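Local coordinates for protein cellulase (Uncultured bacterium, PDB 6XSO) that probably cleaves internal beta-1,4 linkages of cellulose and related plant polysaccharides as a broad-specificity endoglucanase of glycoside hydrolase family 5, at residues Tyr271-Ile274 / Ala275-Ile279; Trp183-Ala186 / Ser187-Ala190. All coordinates share one frame; numbering follows the deposited sequence.

In the fold
Both contacts belong to loops that follow strands of the (beta/alpha)8 barrel and lead into its outer helices: interaction 2 leaves strand 168-171 on the way to helix 196-219, and interaction 1 leaves strand 264-270 just ahead of helix 279-298. They share no element and do not touch, their centres lying 23 Å apart with nearest atoms about 8 Å from each other. Each is built on a type II turn, yet the chemistry differs. At the surface, residues 271-279 are tied by a lysine ammonium, a carbonyl and a water, with Ile274 alone buried; in the partly buried 183-190 loop, two phenylalanines and a cysteine do most of the work.

Interaction 1: Tyr271-Ile274 / Ala275-Ile279; sequences YPTI and AGKTI
Lys277 reaches back over Thr273 from the far end of a type II beta turn, Ile274 to Lys277, in the loop joining strand 264-270 of the TIM barrel to helix 279-298. The turn is closed by Lys277 N, which gives a 3.1 Å hydrogen bond to Ile274 O. Gly276 suits its place because, with phi at 83°, a side chain would jam against the preceding carbonyl oxygen. With CG beside its own backbone N (chi1 -64°) and the chain extended beyond, Lys277 runs back along the turn, CD lying 3.3 Å from Thr273 O. Its ammonium NZ donates to that oxygen at 3.0 Å, tilted 29° from the carbonyl plane, and also forms a salt bridge with Asp285 of the following helix. A methionine here, having no ammonium, would probably leave Thr273 O without this donor and Asp285 without its charged partner. Ile274 points away from the 275-279 segment, its buried side chain packing on Ile282, Met328 and Phe331, a fitting place for a branched hydrocarbon. Thr278 caps the helix start through OG1 to the N of Ala281. A water accepts from Thr273 N at 2.9 Å and, weakly, from Lys277 NZ at 3.2 Å.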
# COMPACT_ATOMS: atom_id res chain seq x y z
N TYR A 271 8.21 3.51 8.94
CA TYR A 271 8.47 4.91 9.28
C TYR A 271 9.50 4.94 10.40
O TYR A 271 9.18 5.22 11.56
CB TYR A 271 7.17 5.59 9.70
CG TYR A 271 6.17 5.75 8.57
CD1 TYR A 271 6.11 6.91 7.84
CD2 TYR A 271 5.25 4.75 8.28
CE1 TYR A 271 5.16 7.07 6.83
CE2 TYR A 271 4.31 4.90 7.29
CZ TYR A 271 4.25 6.07 6.57
OH TYR A 271 3.31 6.27 5.59
N PRO A 272 10.75 4.63 10.08
CA PRO A 272 11.77 4.50 11.13
C PRO A 272 12.04 5.82 11.83
O PRO A 272 11.95 6.90 11.24
CB PRO A 272 13.02 4.05 10.37
CG PRO A 272 12.54 3.55 9.06
CD PRO A 272 11.25 4.26 8.75
N THR A 273 12.47 5.72 13.08
CA THR A 273 12.90 6.89 13.83
C THR A 273 14.36 7.20 13.50
O THR A 273 15.23 6.33 13.61
CB THR A 273 12.74 6.64 15.32
OG1 THR A 273 11.37 6.36 15.64
CG2 THR A 273 13.16 7.85 16.11
N ILE A 274 14.62 8.44 13.07
CA ILE A 274 15.99 8.89 12.86
C ILE A 274 16.40 9.98 13.84
O ILE A 274 17.60 10.14 14.09
CB ILE A 274 16.24 9.34 11.40
CG1 ILE A 274 15.45 10.60 11.04
CG2 ILE A 274 15.93 8.19 10.44
CD1 ILE A 274 15.88 11.23 9.69
N ALA A 275 15.45 10.70 14.42
CA ALA A 275 15.81 11.74 15.38
C ALA A 275 16.50 11.15 16.60
O ALA A 275 16.05 10.14 17.16
CB ALA A 275 14.55 12.51 15.79
N GLY A 276 17.60 11.77 17.01
CA GLY A 276 18.37 11.32 18.14
C GLY A 276 19.35 10.21 17.84
O GLY A 276 20.00 9.71 18.76
N LYS A 277 19.47 9.81 16.58
CA LYS A 277 20.35 8.73 16.18
C LYS A 277 21.45 9.23 15.26
O LYS A 277 21.29 10.22 14.53
CB LYS A 277 19.57 7.63 15.45
CG LYS A 277 18.53 6.95 16.32
CD LYS A 277 17.82 5.87 15.56
CE LYS A 277 16.72 5.24 16.42
NZ LYS A 277 15.96 4.21 15.67
N THR A 278 22.57 8.52 15.29
CA THR A 278 23.63 8.77 14.33
C THR A 278 23.31 8.03 13.04
O THR A 278 22.52 7.08 13.02
CB THR A 278 24.96 8.23 14.84
OG1 THR A 278 24.88 6.80 14.89
CG2 THR A 278 25.28 8.80 16.23
N ILE A 279 23.94 8.46 11.95
CA ILE A 279 23.68 7.80 10.68
C ILE A 279 24.14 6.35 10.71
O ILE A 279 23.50 5.48 10.10
CB ILE A 279 24.25 8.59 9.49
CG1 ILE A 279 23.81 7.94 8.17
CG2 ILE A 279 25.79 8.68 9.56
CD1 ILE A 279 22.31 7.82 7.95
O HOH W 1 13.36 3.17 14.10

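Interaction 2: Trp183-Ala186 / Ser187-Ala190; sequences WCFA and SFAA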
# COMPACT_ATOMS: atom_id res chain seq x y z
N TRP A 183 -1.17 -1.39 17.41
CA TRP A 183 -0.05 -1.29 16.50
C TRP A 183 1.03 -2.31 16.89
O TRP A 183 0.95 -2.96 17.93
CB TRP A 183 0.50 0.16 16.46
CG TRP A 183 -0.53 1.10 15.90
CD1 TRP A 183 -1.31 1.98 16.61
CD2 TRP A 183 -0.95 1.21 14.54
NE1 TRP A 183 -2.17 2.63 15.77
CE2 TRP A 183 -1.96 2.19 14.49
CE3 TRP A 183 -0.52 0.62 13.35
CZ2 TRP A 183 -2.58 2.56 13.30
CZ3 TRP A 183 -1.14 0.98 12.16
CH2 TRP A 183 -2.16 1.95 12.15
N CYS A 184 2.04 -2.43 16.02
CA CYS A 184 3.27 -3.18 16.29
C CYS A 184 3.08 -4.69 16.13
O CYS A 184 3.79 -5.34 15.36
CB CYS A 184 3.87 -2.87 17.67
SG CYS A 184 4.14 -1.12 17.97
N PHE A 185 2.12 -5.25 16.86
CA PHE A 185 1.77 -6.66 16.74
C PHE A 185 0.38 -6.86 17.35
O PHE A 185 -0.08 -6.06 18.17
CB PHE A 185 2.84 -7.56 17.40
CG PHE A 185 3.09 -7.27 18.85
CD1 PHE A 185 2.30 -7.83 19.84
CD2 PHE A 185 4.14 -6.43 19.23
CE1 PHE A 185 2.54 -7.55 21.19
CE2 PHE A 185 4.38 -6.16 20.57
CZ PHE A 185 3.58 -6.72 21.54
N ALA A 186 -0.29 -7.94 16.92
CA ALA A 186 -1.65 -8.17 17.38
C ALA A 186 -1.68 -8.34 18.90
O ALA A 186 -0.89 -9.09 19.48
CB ALA A 186 -2.26 -9.39 16.70
N SER A 187 -2.60 -7.61 19.53
CA SER A 187 -2.89 -7.60 20.98
C SER A 187 -1.93 -6.75 21.81
O SER A 187 -2.03 -6.74 23.04
CB SER A 187 -3.05 -9.00 21.59
OG SER A 187 -1.82 -9.59 21.94
N PHE A 188 -1.03 -5.98 21.18
CA PHE A 188 -0.13 -5.09 21.92
C PHE A 188 -0.88 -4.12 22.82
O PHE A 188 -0.38 -3.76 23.89
CB PHE A 188 0.77 -4.36 20.92
CG PHE A 188 1.72 -3.34 21.52
CD1 PHE A 188 2.60 -3.69 22.53
CD2 PHE A 188 1.73 -2.04 21.05
CE1 PHE A 188 3.47 -2.75 23.06
CE2 PHE A 188 2.59 -1.10 21.58
CZ PHE A 188 3.46 -1.46 22.59
N ALA A 189 -2.09 -3.72 22.43
CA ALA A 189 -2.85 -2.75 23.22
C ALA A 189 -3.67 -3.39 24.34
O ALA A 189 -4.37 -2.68 25.07
CB ALA A 189 -3.76 -1.93 22.30
N ALA A 190 -3.58 -4.71 24.50
CA ALA A 190 -4.30 -5.37 25.57
C ALA A 190 -3.63 -5.10 26.91
O ALA A 190 -2.49 -4.64 26.99
CB ALA A 190 -4.30 -6.88 25.35
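Phe185 and Phe188 bracket a type II beta turn, closed by a 3.2 Å hydrogen bond from Phe188 N to Phe185 O, and a type I turn from Ser187 to Ala190 follows directly. The two phenylalanine side chains cross at about a right angle. Phe188 CB lies over one face of the Phe185 ring, 3.8 Å from its centroid, in a CH-pi contact. Beyond it the rings meet obliquely, their planes at 54°, with Phe185 CZ pressed to 3.3 Å from Phe188 CD1. Phe188 holds CG opposite its backbone N (chi1 177°), which sends the ring back toward Cys184. There SG sits obliquely to the ring, 3.9 Å from Phe188 CE2, in a sulfur-aromatic contact suited to a polarisable thiol. The whole cluster lies in the loop after barrel strand 168-171 of the TIM barrel, ahead of helix 196-219. Aromatic neighbours extend it: Phe185 meets His246, while Phe188 meets Trp243. Ser187 takes the positive-phi place in the first turn, and its small side chain is buried against Val198 and Ala199. Its hydroxyl answers the polar needs of this site twice, accepting from Asp195 N and donating to the carbonyl just before it, Ser187 OG to Ala186 O at 2.7 Å. That bond arrives from the side of the carbonyl, with a C=O...donor angle of 109°.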